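Local coordinates for protein nicotinate phosphoribosyltransferase (Saccharomyces cerevisiae, PDB 1VLP) that catalyses the ATP-dependent synthesis of nicotinate mononucleotide from nicotinic acid and phosphoribosyl diphosphate, the first step from nicotinic acid toward NAD, at residues V417-V420 against K421-G425; S309-P312 against V313-T316; R194-L197 against K198-D201; R76-E79 against E80-E83. One frame throughout, in Å; residues are numbered along the deposited sequence.

Interaction 1 of 4, residues V417-V420 against K421-G425; sequences VKRV and KEELG
Arg419 starts out away from Glu423, with CG opposite its carbonyl carbon (chi1 -75°), and a bend at chi3 (-39°) brings the guanidinium round beside Glu423, one turn further on. Glu423 also has CG opposite its carbonyl carbon and then runs extended, so the two side chains point the same way. In the conformer described, Arg419 NH1 lies 2.6 Å from Glu423 OE2, a salt bridge; a second conformer of Arg419 was modelled, so the pair is not certain to be permanent. The carboxylate oxygen comes to the guanidinium edge, near its plane, although the two flat groups are turned 51° from each other.

On the neighbouring ridge Lys418 and Glu422 stay looser: Lys418 NZ and Glu422 OE2 are 4.5 Å apart, too far for a salt bridge, while a water donates to Lys418 O at 2.8 Å and weakly to the same carboxylate. The buried side is made of valine and leucine, whose branches suit a dry face; Val420 CG1 rests 3.7 Å from Leu424 CD1, and Val420 also packs on Ile401 and Ile403. Lys421 lays its aliphatic chain beside Val417 and carries its ammonium to Asn410. Helix 414-423 ends in a Schellman motif, Gly425 taking the positive phi that glycine accepts readily.

Charges at i and i+4 on the solvent side and hydrocarbon beneath make this an amphipathic last turn, in which an ion pair at the solvent side probably contributes modestly, since water screens it.

Interaction 2 of 4, residues S309-P312 against V313-T316; sequences SGDP and VEYT
Asp311 caps helix 312-326 by turning its carboxylate back over the first turn: OD1 accepts from Glu314 N at 2.9 Å, using the lone pair that faces away from OD2, with a nearly straight N-H (168°). Having CG opposite the backbone N (chi1 -174°) places OD1 there. Aspartate suits an N-cap because its short side chain can replace the missing carbonyl, and its negative charge probably interacts favourably with the helix dipole.

The first backbone bond follows, Tyr315 N to Asp311 O at 2.9 Å. Pro312 is well placed just after the cap, where its nitrogen needs no hydrogen to give. Its carbonyl O is gripped twice by Thr316, from OG1 at 2.6 Å and from N at 2.9 Å, the two donors reaching it from opposite faces of the carbonyl plane.

Further out, Thr316 OG1 also bonds to Tyr338 OH, and the Tyr315 hydroxyl is held by Thr282. Glu314 turns its carboxylate to Lys317. In the parallel sheet of the TIM-barrel-like domain the turn joins strand 304-307 to its following helix: Tyr315 lies against Val305, Pro312 against Tyr338 of strand 335-338, and Val313 against Ala353 of helix 344-356.

Interaction 3 of 4, residues R194-L197 against K198-D201; sequences RRSL and KAQD
Three kinds of contact bind Arg194-Leu197 to the first turn of helix 197-213. The polar side-chain bond comes first: Arg194 NH1 donates to Gln200 OE1 at 2.9 Å, the oxygen lying in the guanidinium plane and NH1 almost on the line of the C=O bond, while the guanidinium and amide planes stand 70° apart. The same NH1 forms a salt bridge with Asp23, and Gln200 NE2 donates to Thr191 and Glu188. An amide suits this buried place because it can accept at one end and donate at the other.

Capping is the second kind. Ser196 is the N-cap, its OG accepting from Ala199 N at 2.9 Å; chi1 of 67° sets OG between the backbone N and the carbonyl carbon, facing the helix end. Tyr165 also bonds to this hydroxyl. The helix then runs on through Gln200 N to Ser196 O (3.2 Å) and Asp201 N to Leu197 O (3.0 Å).

Van der Waals packing is the third: Leu197 CD1 lies 3.3 Å above the plane of the Arg194 guanidinium, offset toward its rim, and the small Ala199 rests its CB 4.2 Å from Arg195 CB.

The turn links strand 186-188 to helix 197-213. Leu197 and Gln200 touch Phe230 of helix 228-234, Ala199 meets Phe373 of strand 373-374, and Ser196 abuts Glu153 of helix 144-159.

Interaction 4 of 4, residues R76-E79 against E80-E83; sequences RFTE and EEIE
A capping box opens helix 79-88, with Thr78 and Glu81 each bonding through its side chain to the backbone N of the other. Thr78 OG1 accepts from Glu81 N at 3.1 Å, and Glu81 OE1 in return accepts from Thr78 N at 2.9 Å, the N-H meeting the oxygen from above the carboxylate plane (49° out of it). Thr78 puts OG1 between its backbone N and carbonyl carbon (chi1 73°), which leaves the hydroxyl facing the first turn, while Glu81 keeps an extended chain that crosses the threonine obliquely, with CG 3.1 Å from OG1.

The box is a standard N-terminal helix signal: a short hydroxyl side chain fits the cap, and a glutamate three residues on is long enough to reach back to the cap nitrogen. Its negative charge near the positive end of the helix would probably be favourable, and the same may hold for Glu79 and Glu80 in this first turn. Glu80 also makes a salt bridge with Lys232, and Glu81 OE2 bonds to the hydroxyl of Ser20. A water lies 2.6 Å from Arg76 O and 2.7 Å from Glu81 OE1.

Backbone bonds continue the helix, from Ile82 N to Thr78 O and from Glu83 N to Glu79 O. Phe77, just before the cap, and Ile82, four residues after it, meet as a hydrophobic staple, crossing at about a right angle with Phe77 CB 3.7 Å from Ile82 CD1; both side chains suit the apolar side, where each also rests on Ile100 of helix 94-101.

Overall arrangement
All four contacts are helix ends: interactions 2, 3 and 4 start helices with Asp, Ser and Thr caps, and interaction 1 finishes one. None touches another; the nearest atoms of interactions 3 and 4, like those of 1 and 2, are about 12 Å apart. Interaction 4 belongs to the N-terminal domain and lies on the opposite side of the chain's centre from 1 and 2. Between side chains, Gln200 of interaction 3 is about 7 Å from Phe189 and Tyr315 of interaction 2 about 6 Å from Arg306, both probably nicotinate-binding, by similarity; Arg194 is about 8 Å from Thr367, inferred to bind phosphoribosyl diphosphate. Interactions 1 and 4 lie away from these sites.

Interaction 1 of 4, residues V417-V420 against K421-G425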
ATOM      1  N   VAL A 417       9.694 -17.960  10.992  1.00  5.51           N
ATOM      2  CA  VAL A 417       9.103 -16.994  11.927  1.00  8.13           C
ATOM      3  C   VAL A 417       9.556 -17.346  13.369  1.00  6.81           C
ATOM      4  O   VAL A 417       9.973 -16.468  14.158  1.00  5.83           O
ATOM      5  CB  VAL A 417       7.557 -16.990  11.810  1.00  8.79           C
ATOM      6  CG1 VAL A 417       6.921 -16.233  12.967  1.00  9.10           C
ATOM      7  CG2 VAL A 417       7.106 -16.400  10.432  1.00  5.55           C
ATOM      8  N   LYS A 418       9.449 -18.634  13.726  1.00  6.92           N
ATOM      9  CA  LYS A 418       9.983 -19.101  14.994  1.00  6.67           C
ATOM     10  C   LYS A 418      11.462 -18.777  15.244  1.00  7.11           C
ATOM     11  O   LYS A 418      11.793 -18.302  16.349  1.00  9.51           O
ATOM     12  CB  LYS A 418       9.786 -20.615  15.106  1.00  8.07           C
ATOM     13  CG  LYS A 418      10.394 -21.208  16.354  1.00 10.07           C
ATOM     14  CD  LYS A 418       9.922 -22.613  16.578  1.00 15.03           C
ATOM     15  CE  LYS A 418      10.892 -23.333  17.487  1.00 14.24           C
ATOM     16  NZ  LYS A 418      10.264 -24.553  18.021  1.00 27.55           N
ATOM     17  N   ARG A 419      12.320 -19.086  14.283  0.50  2.25           N
ATOM     18  CA  ARG A 419      13.761 -18.841  14.345  0.50  5.23           C
ATOM     19  C   ARG A 419      14.053 -17.344  14.557  0.50  2.13           C
ATOM     20  O   ARG A 419      14.930 -16.986  15.328  0.50  2.00           O
ATOM     21  CB  ARG A 419      14.446 -19.164  13.011  0.50  7.09           C
ATOM     22  CG  ARG A 419      14.682 -20.615  12.608  0.50  3.06           C
ATOM     23  CD  ARG A 419      15.680 -20.744  11.412  0.50 10.22           C
ATOM     24  NE  ARG A 419      15.563 -19.729  10.328  0.50 15.68           N
ATOM     25  CZ  ARG A 419      16.255 -18.588  10.252  0.50 14.81           C
ATOM     26  NH1 ARG A 419      17.106 -18.250  11.205  0.50 14.73           N
ATOM     27  NH2 ARG A 419      16.096 -17.764   9.223  0.50 12.53           N
ATOM     28  N   VAL A 420      13.329 -16.493  13.829  1.00  7.09           N
ATOM     29  CA  VAL A 420      13.503 -15.029  13.874  1.00  7.13           C
ATOM     30  C   VAL A 420      13.050 -14.465  15.223  1.00  8.89           C
ATOM     31  O   VAL A 420      13.763 -13.664  15.829  1.00 11.68           O
ATOM     32  CB  VAL A 420      12.782 -14.288  12.688  1.00  2.58           C
ATOM     33  CG1 VAL A 420      12.793 -12.765  12.868  1.00  5.06           C
ATOM     34  CG2 VAL A 420      13.428 -14.617  11.374  1.00  7.21           C
ATOM     35  N   LYS A 421      11.898 -14.900  15.721  1.00  9.72           N
ATOM     36  CA  LYS A 421      11.447 -14.466  17.052  1.00 12.76           C
ATOM     37  C   LYS A 421      12.492 -14.756  18.137  1.00 14.54           C
ATOM     38  O   LYS A 421      12.696 -13.948  19.066  1.00 14.38           O
ATOM     39  CB  LYS A 421      10.131 -15.119  17.411  1.00 14.08           C
ATOM     40  CG  LYS A 421       8.947 -14.507  16.746  1.00 11.65           C
ATOM     41  CD  LYS A 421       7.766 -15.430  16.911  1.00 11.29           C
ATOM     42  CE  LYS A 421       6.471 -14.811  16.588  1.00  7.77           C
ATOM     43  NZ  LYS A 421       5.418 -15.868  16.769  1.00  8.39           N
ATOM     44  N   GLU A 422      13.190 -15.879  17.978  1.00 13.26           N
ATOM     45  CA  GLU A 422      14.262 -16.274  18.889  1.00 14.96           C
ATOM     46  C   GLU A 422      15.464 -15.353  18.732  1.00 12.82           C
ATOM     47  O   GLU A 422      15.919 -14.776  19.726  1.00 10.88           O
ATOM     48  CB  GLU A 422      14.648 -17.728  18.631  1.00 13.90           C
ATOM     49  CG  GLU A 422      13.533 -18.704  19.015  1.00 21.21           C
ATOM     50  CD  GLU A 422      13.791 -20.171  18.626  1.00 25.78           C
ATOM     51  OE1 GLU A 422      14.834 -20.482  17.979  1.00 31.73           O
ATOM     52  OE2 GLU A 422      12.918 -21.015  18.972  1.00 37.17           O
ATOM     53  N   GLU A 423      15.922 -15.170  17.482  1.00  9.29           N
ATOM     54  CA  GLU A 423      17.075 -14.303  17.163  1.00  9.68           C
ATOM     55  C   GLU A 423      16.864 -12.862  17.625  1.00 11.79           C
ATOM     56  O   GLU A 423      17.816 -12.214  18.078  1.00 14.38           O
ATOM     57  CB  GLU A 423      17.437 -14.371  15.683  1.00  8.41           C
ATOM     58  CG  GLU A 423      18.001 -15.730  15.213  1.00 18.18           C
ATOM     59  CD  GLU A 423      18.030 -15.906  13.697  1.00 17.95           C
ATOM     60  OE1 GLU A 423      17.818 -14.903  12.951  1.00 23.86           O
ATOM     61  OE2 GLU A 423      18.263 -17.060  13.244  1.00 16.83           O
ATOM     62  N   LEU A 424      15.627 -12.380  17.561  1.00 10.01           N
ATOM     63  CA  LEU A 424      15.285 -11.004  17.975  1.00 10.35           C
ATOM     64  C   LEU A 424      14.881 -10.886  19.440  1.00 13.07           C
ATOM     65  O   LEU A 424      14.517  -9.798  19.912  1.00 11.46           O
ATOM     66  CB  LEU A 424      14.167 -10.435  17.077  1.00  5.84           C
ATOM     67  CG  LEU A 424      14.616 -10.401  15.612  1.00  8.06           C
ATOM     68  CD1 LEU A 424      13.614  -9.699  14.749  1.00  9.74           C
ATOM     69  CD2 LEU A 424      16.039  -9.811  15.454  1.00  8.90           C
ATOM     70  N   GLY A 425      14.984 -11.995  20.163  1.00 13.22           N
ATOM     71  CA  GLY A 425      14.699 -11.982  21.592  1.00 15.39           C
ATOM     72  C   GLY A 425      13.257 -11.904  22.036  1.00 17.30           C
ATOM     73  O   GLY A 425      12.990 -11.655  23.208  1.00 16.88           O
TER
HETATM   74  O   HOH W   1      10.371 -18.687  18.679  1.00 17.99           O

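Interaction 2 of 4, residues S309-P312 against V313-T316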
ATOM      1  N   SER A 309      -0.331  -2.179  12.397  1.00 11.03           N
ATOM      2  CA  SER A 309      -0.882  -3.355  13.062  1.00 11.38           C
ATOM      3  C   SER A 309      -0.935  -3.221  14.569  1.00 11.29           C
ATOM      4  O   SER A 309      -0.360  -2.310  15.168  1.00 10.60           O
ATOM      5  CB  SER A 309      -0.070  -4.610  12.750  1.00 11.79           C
ATOM      6  OG  SER A 309       1.228  -4.557  13.325  1.00 11.54           O
ATOM      7  N   GLY A 310      -1.630  -4.159  15.198  1.00 12.53           N
ATOM      8  CA  GLY A 310      -1.755  -4.141  16.636  1.00 11.79           C
ATOM      9  C   GLY A 310      -2.775  -3.134  17.084  1.00  8.71           C
ATOM     10  O   GLY A 310      -3.511  -2.585  16.291  1.00 12.31           O
ATOM     11  N   ASP A 311      -2.801  -2.869  18.373  1.00  9.49           N
ATOM     12  CA  ASP A 311      -3.726  -1.892  18.951  1.00  9.77           C
ATOM     13  C   ASP A 311      -3.194  -0.465  18.821  1.00  5.71           C
ATOM     14  O   ASP A 311      -2.113  -0.154  19.368  1.00  5.86           O
ATOM     15  CB  ASP A 311      -3.968  -2.211  20.415  1.00 14.36           C
ATOM     16  CG  ASP A 311      -5.035  -1.313  21.015  1.00 19.68           C
ATOM     17  OD1 ASP A 311      -4.683  -0.232  21.486  1.00 13.96           O
ATOM     18  OD2 ASP A 311      -6.239  -1.656  20.959  1.00 26.15           O
ATOM     19  N   PRO A 312      -3.897   0.386  18.086  1.00  7.65           N
ATOM     20  CA  PRO A 312      -3.368   1.723  17.807  1.00  8.38           C
ATOM     21  C   PRO A 312      -3.133   2.607  19.046  1.00  7.26           C
ATOM     22  O   PRO A 312      -2.177   3.389  19.056  1.00  5.70           O
ATOM     23  CB  PRO A 312      -4.430   2.350  16.903  1.00  7.07           C
ATOM     24  CG  PRO A 312      -5.088   1.135  16.246  1.00 10.42           C
ATOM     25  CD  PRO A 312      -5.164   0.138  17.356  1.00  9.01           C
ATOM     26  N   VAL A 313      -3.969   2.454  20.076  1.00  6.93           N
ATOM     27  CA  VAL A 313      -3.805   3.252  21.301  1.00  7.64           C
ATOM     28  C   VAL A 313      -2.574   2.802  22.064  1.00  3.54           C
ATOM     29  O   VAL A 313      -1.752   3.628  22.452  1.00  5.43           O
ATOM     30  CB  VAL A 313      -5.052   3.203  22.154  1.00  7.96           C
ATOM     31  CG1 VAL A 313      -4.845   3.970  23.458  1.00 10.79           C
ATOM     32  CG2 VAL A 313      -6.227   3.787  21.320  1.00  8.80           C
ATOM     33  N   GLU A 314      -2.408   1.486  22.191  1.00  4.02           N
ATOM     34  CA  GLU A 314      -1.225   0.933  22.826  1.00  5.22           C
ATOM     35  C   GLU A 314       0.045   1.321  22.060  1.00  4.06           C
ATOM     36  O   GLU A 314       1.019   1.732  22.692  1.00  3.36           O
ATOM     37  CB  GLU A 314      -1.362  -0.582  23.052  1.00  9.49           C
ATOM     38  CG  GLU A 314      -2.347  -0.949  24.201  1.00  9.54           C
ATOM     39  CD  GLU A 314      -2.040  -0.217  25.531  1.00 25.93           C
ATOM     40  OE1 GLU A 314      -0.885  -0.303  26.051  1.00 23.11           O
ATOM     41  OE2 GLU A 314      -2.946   0.471  26.053  1.00 26.77           O
ATOM     42  N   TYR A 315       0.008   1.217  20.735  1.00  4.17           N
ATOM     43  CA  TYR A 315       1.106   1.708  19.883  1.00  4.55           C
ATOM     44  C   TYR A 315       1.454   3.161  20.165  1.00  2.00           C
ATOM     45  O   TYR A 315       2.609   3.528  20.315  1.00  2.00           O
ATOM     46  CB  TYR A 315       0.766   1.526  18.412  1.00  4.70           C
ATOM     47  CG  TYR A 315       1.910   1.847  17.502  1.00  2.09           C
ATOM     48  CD1 TYR A 315       2.915   0.913  17.282  1.00  3.06           C
ATOM     49  CD2 TYR A 315       1.985   3.060  16.850  1.00  2.93           C
ATOM     50  CE1 TYR A 315       3.943   1.201  16.393  1.00  6.07           C
ATOM     51  CE2 TYR A 315       2.997   3.348  15.979  1.00  5.48           C
ATOM     52  CZ  TYR A 315       3.972   2.417  15.744  1.00  7.24           C
ATOM     53  OH  TYR A 315       5.021   2.728  14.887  1.00  7.60           O
ATOM     54  N   THR A 316       0.448   3.995  20.253  1.00  2.00           N
ATOM     55  CA  THR A 316       0.644   5.429  20.438  1.00  2.00           C
ATOM     56  C   THR A 316       1.383   5.722  21.749  1.00  2.40           C
ATOM     57  O   THR A 316       2.315   6.529  21.801  1.00  2.00           O
ATOM     58  CB  THR A 316      -0.747   6.140  20.394  1.00  2.79           C
ATOM     59  OG1 THR A 316      -1.383   5.903  19.113  1.00  7.07           O
ATOM     60  CG2 THR A 316      -0.655   7.698  20.647  1.00  3.72           C
TER

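Interaction 3 of 4, residues R194-L197 against K198-D201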
ATOM      1  N   ARG A 194      -9.881  -1.036  -4.510  1.00  3.70           N
ATOM      2  CA  ARG A 194     -10.973  -0.348  -5.099  1.00  5.23           C
ATOM      3  C   ARG A 194     -11.917  -1.344  -5.804  1.00  6.19           C
ATOM      4  O   ARG A 194     -11.482  -2.352  -6.413  1.00  5.56           O
ATOM      5  CB  ARG A 194     -10.497   0.707  -6.088  1.00  5.23           C
ATOM      6  CG  ARG A 194      -9.857   0.152  -7.311  1.00  4.07           C
ATOM      7  CD  ARG A 194      -9.035   1.264  -8.013  1.00  5.75           C
ATOM      8  NE  ARG A 194      -8.533   0.828  -9.299  1.00  2.63           N
ATOM      9  CZ  ARG A 194      -7.593   1.461 -10.004  1.00  5.36           C
ATOM     10  NH1 ARG A 194      -7.001   2.564  -9.531  1.00  5.18           N
ATOM     11  NH2 ARG A 194      -7.196   0.943 -11.167  1.00  5.03           N
ATOM     12  N   ARG A 195     -13.198  -1.019  -5.757  1.00  3.53           N
ATOM     13  CA  ARG A 195     -14.193  -1.824  -6.462  1.00  3.23           C
ATOM     14  C   ARG A 195     -14.009  -1.735  -7.993  1.00  3.49           C
ATOM     15  O   ARG A 195     -14.219  -2.740  -8.749  1.00  4.86           O
ATOM     16  CB  ARG A 195     -15.597  -1.432  -6.037  1.00  2.47           C
ATOM     17  CG  ARG A 195     -16.604  -2.315  -6.738  1.00  2.00           C
ATOM     18  CD  ARG A 195     -17.921  -2.399  -5.971  1.00  5.36           C
ATOM     19  NE  ARG A 195     -17.710  -3.024  -4.677  1.00  2.78           N
ATOM     20  CZ  ARG A 195     -18.620  -3.700  -3.985  1.00  2.00           C
ATOM     21  NH1 ARG A 195     -19.808  -3.970  -4.478  1.00  3.20           N
ATOM     22  NH2 ARG A 195     -18.307  -4.162  -2.788  1.00  2.00           N
ATOM     23  N   SER A 196     -13.528  -0.557  -8.424  1.00  3.37           N
ATOM     24  CA  SER A 196     -13.211  -0.285  -9.803  1.00  3.96           C
ATOM     25  C   SER A 196     -12.432   1.041  -9.867  1.00  3.38           C
ATOM     26  O   SER A 196     -12.429   1.822  -8.911  1.00  2.00           O
ATOM     27  CB  SER A 196     -14.472  -0.156 -10.644  1.00  5.62           C
ATOM     28  OG  SER A 196     -15.217   1.001 -10.274  1.00  3.59           O
ATOM     29  N   LEU A 197     -11.782   1.265 -10.994  1.00  3.13           N
ATOM     30  CA  LEU A 197     -11.139   2.581 -11.277  1.00  4.14           C
ATOM     31  C   LEU A 197     -12.163   3.706 -11.174  1.00  3.97           C
ATOM     32  O   LEU A 197     -11.923   4.694 -10.505  1.00  4.75           O
ATOM     33  CB  LEU A 197     -10.498   2.532 -12.645  1.00  7.35           C
ATOM     34  CG  LEU A 197      -9.806   3.821 -13.109  1.00  7.06           C
ATOM     35  CD1 LEU A 197      -8.680   4.206 -12.232  1.00  7.87           C
ATOM     36  CD2 LEU A 197      -9.316   3.558 -14.526  1.00  7.39           C
ATOM     37  N   LYS A 198     -13.356   3.470 -11.724  1.00  4.47           N
ATOM     38  CA  LYS A 198     -14.417   4.451 -11.688  1.00  4.12           C
ATOM     39  C   LYS A 198     -14.814   4.751 -10.250  1.00  3.81           C
ATOM     40  O   LYS A 198     -15.096   5.907  -9.947  1.00  5.34           O
ATOM     41  CB  LYS A 198     -15.607   3.966 -12.486  1.00  5.49           C
ATOM     42  CG  LYS A 198     -16.797   4.835 -12.396  1.00  4.95           C
ATOM     43  CD  LYS A 198     -17.907   4.365 -13.300  1.00 10.88           C
ATOM     44  CE  LYS A 198     -19.208   5.062 -12.978  1.00 15.16           C
ATOM     45  NZ  LYS A 198     -20.239   4.920 -14.076  1.00 18.14           N
ATOM     46  N   ALA A 199     -14.861   3.733  -9.381  1.00  4.19           N
ATOM     47  CA  ALA A 199     -15.250   3.916  -7.957  1.00  4.34           C
ATOM     48  C   ALA A 199     -14.277   4.863  -7.296  1.00  5.63           C
ATOM     49  O   ALA A 199     -14.654   5.780  -6.574  1.00  4.92           O
ATOM     50  CB  ALA A 199     -15.288   2.568  -7.178  1.00  4.93           C
ATOM     51  N   GLN A 200     -13.003   4.603  -7.503  1.00  2.29           N
ATOM     52  CA  GLN A 200     -11.994   5.480  -6.915  1.00  2.00           C
ATOM     53  C   GLN A 200     -12.083   6.916  -7.469  1.00  2.00           C
ATOM     54  O   GLN A 200     -11.997   7.865  -6.713  1.00  2.00           O
ATOM     55  CB  GLN A 200     -10.592   4.872  -7.067  1.00  3.89           C
ATOM     56  CG  GLN A 200      -9.462   5.681  -6.363  1.00  2.90           C
ATOM     57  CD  GLN A 200      -8.156   4.922  -6.345  1.00  6.25           C
ATOM     58  OE1 GLN A 200      -7.882   4.214  -7.269  1.00  6.92           O
ATOM     59  NE2 GLN A 200      -7.303   5.142  -5.322  1.00  6.27           N
ATOM     60  N   ASP A 201     -12.282   7.068  -8.770  1.00  2.00           N
ATOM     61  CA  ASP A 201     -12.493   8.385  -9.350  1.00  3.04           C
ATOM     62  C   ASP A 201     -13.691   9.153  -8.744  1.00  4.18           C
ATOM     63  O   ASP A 201     -13.615  10.359  -8.461  1.00  4.45           O
ATOM     64  CB  ASP A 201     -12.636   8.282 -10.851  1.00  4.46           C
ATOM     65  CG  ASP A 201     -12.735   9.657 -11.501  1.00  6.96           C
ATOM     66  OD1 ASP A 201     -11.713  10.392 -11.521  1.00  7.77           O
ATOM     67  OD2 ASP A 201     -13.826   9.987 -11.953  1.00  9.78           O
TER

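Interaction 4 of 4, residues R76-E79 against E80-E83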
ATOM      1  N   ARG A  76       4.083   2.347 -20.947  1.00  4.66           N
ATOM      2  CA  ARG A  76       5.386   3.003 -20.848  1.00  4.41           C
ATOM      3  C   ARG A  76       5.198   4.283 -20.015  1.00  7.65           C
ATOM      4  O   ARG A  76       4.114   4.842 -20.010  1.00  7.35           O
ATOM      5  CB  ARG A  76       5.921   3.368 -22.217  1.00  7.53           C
ATOM      6  CG  ARG A  76       6.066   2.184 -23.166  1.00  6.27           C
ATOM      7  CD  ARG A  76       7.165   1.191 -22.749  1.00 10.71           C
ATOM      8  NE  ARG A  76       7.377   0.163 -23.776  1.00 11.02           N
ATOM      9  CZ  ARG A  76       6.691  -0.974 -23.875  1.00 10.52           C
ATOM     10  NH1 ARG A  76       5.763  -1.286 -23.015  1.00  9.81           N
ATOM     11  NH2 ARG A  76       6.962  -1.832 -24.840  1.00 15.40           N
ATOM     12  N   PHE A  77       6.229   4.756 -19.328  1.00  6.89           N
ATOM     13  CA  PHE A  77       6.117   6.075 -18.687  1.00  7.96           C
ATOM     14  C   PHE A  77       6.175   7.148 -19.778  1.00  5.83           C
ATOM     15  O   PHE A  77       7.159   7.215 -20.522  1.00  6.86           O
ATOM     16  CB  PHE A  77       7.251   6.351 -17.689  1.00  8.63           C
ATOM     17  CG  PHE A  77       7.170   5.567 -16.412  1.00  6.12           C
ATOM     18  CD1 PHE A  77       6.348   5.983 -15.359  1.00  7.68           C
ATOM     19  CD2 PHE A  77       7.920   4.430 -16.246  1.00 10.77           C
ATOM     20  CE1 PHE A  77       6.282   5.287 -14.189  1.00 10.11           C
ATOM     21  CE2 PHE A  77       7.839   3.706 -15.088  1.00 10.48           C
ATOM     22  CZ  PHE A  77       7.026   4.151 -14.038  1.00 12.58           C
ATOM     23  N   THR A  78       5.137   7.975 -19.890  1.00  5.61           N
ATOM     24  CA  THR A  78       5.158   9.073 -20.864  1.00  7.70           C
ATOM     25  C   THR A  78       6.058  10.237 -20.414  1.00  5.51           C
ATOM     26  O   THR A  78       6.439  10.358 -19.234  1.00  5.48           O
ATOM     27  CB  THR A  78       3.734   9.664 -21.111  1.00  8.34           C
ATOM     28  OG1 THR A  78       3.321  10.435 -19.966  1.00  5.17           O
ATOM     29  CG2 THR A  78       2.704   8.535 -21.441  1.00 10.35           C
ATOM     30  N   GLU A  79       6.336  11.136 -21.334  1.00  5.73           N
ATOM     31  CA  GLU A  79       7.117  12.326 -21.021  1.00  3.00           C
ATOM     32  C   GLU A  79       6.524  13.129 -19.886  1.00  4.24           C
ATOM     33  O   GLU A  79       7.229  13.568 -18.956  1.00  5.06           O
ATOM     34  CB  GLU A  79       7.198  13.196 -22.292  1.00  5.61           C
ATOM     35  CG  GLU A  79       8.285  14.154 -22.327  1.00 13.98           C
ATOM     36  CD  GLU A  79       8.408  14.708 -23.755  1.00 27.83           C
ATOM     37  OE1 GLU A  79       7.683  15.678 -24.071  1.00 32.96           O
ATOM     38  OE2 GLU A  79       9.161  14.118 -24.570  1.00 26.76           O
ATOM     39  N   GLU A  80       5.206  13.315 -19.944  1.00  6.38           N
ATOM     40  CA  GLU A  80       4.462  14.101 -18.935  1.00 11.35           C
ATOM     41  C   GLU A  80       4.484  13.386 -17.589  1.00  5.11           C
ATOM     42  O   GLU A  80       4.594  14.010 -16.544  1.00  7.04           O
ATOM     43  CB  GLU A  80       3.011  14.272 -19.403  1.00 14.16           C
ATOM     44  CG  GLU A  80       2.099  15.138 -18.522  1.00 24.83           C
ATOM     45  CD  GLU A  80       0.801  15.547 -19.243  1.00 24.97           C
ATOM     46  OE1 GLU A  80       0.853  15.751 -20.488  1.00 37.93           O
ATOM     47  OE2 GLU A  80      -0.262  15.657 -18.574  1.00 30.59           O
ATOM     48  N   GLU A  81       4.432  12.061 -17.614  1.00  2.67           N
ATOM     49  CA  GLU A  81       4.481  11.281 -16.381  1.00  4.77           C
ATOM     50  C   GLU A  81       5.846  11.403 -15.717  1.00  4.66           C
ATOM     51  O   GLU A  81       5.936  11.578 -14.488  1.00  4.14           O
ATOM     52  CB  GLU A  81       4.135   9.830 -16.652  1.00  4.39           C
ATOM     53  CG  GLU A  81       2.622   9.708 -16.996  1.00 10.32           C
ATOM     54  CD  GLU A  81       2.246   8.345 -17.481  1.00  8.08           C
ATOM     55  OE1 GLU A  81       3.172   7.555 -17.738  1.00  7.22           O
ATOM     56  OE2 GLU A  81       1.014   8.087 -17.595  1.00 13.49           O
ATOM     57  N   ILE A  82       6.898  11.325 -16.514  1.00  2.29           N
ATOM     58  CA  ILE A  82       8.245  11.438 -15.951  1.00  2.84           C
ATOM     59  C   ILE A  82       8.453  12.865 -15.387  1.00  3.75           C
ATOM     60  O   ILE A  82       9.023  13.061 -14.301  1.00  3.14           O
ATOM     61  CB  ILE A  82       9.290  11.096 -16.998  1.00  3.00           C
ATOM     62  CG1 ILE A  82       9.225   9.603 -17.375  1.00  4.65           C
ATOM     63  CG2 ILE A  82      10.701  11.560 -16.553  1.00  7.97           C
ATOM     64  CD1 ILE A  82       9.773   8.703 -16.416  1.00  4.92           C
ATOM     65  N   GLU A  83       7.988  13.855 -16.120  1.00  4.29           N
ATOM     66  CA  GLU A  83       8.036  15.224 -15.597  1.00  6.88           C
ATOM     67  C   GLU A  83       7.309  15.327 -14.247  1.00  3.39           C
ATOM     68  O   GLU A  83       7.808  15.991 -13.337  1.00  2.95           O
ATOM     69  CB  GLU A  83       7.466  16.229 -16.573  1.00  6.62           C
ATOM     70  CG  GLU A  83       7.694  17.699 -16.092  1.00 14.58           C
ATOM     71  CD  GLU A  83       9.122  17.963 -15.498  1.00 26.96           C
ATOM     72  OE1 GLU A  83      10.119  17.770 -16.271  1.00 13.99           O
ATOM     73  OE2 GLU A  83       9.218  18.349 -14.269  1.00 13.16           O
TER
HETATM   74  O   HOH W   2       2.371   4.954 -18.044  1.00  4.78           O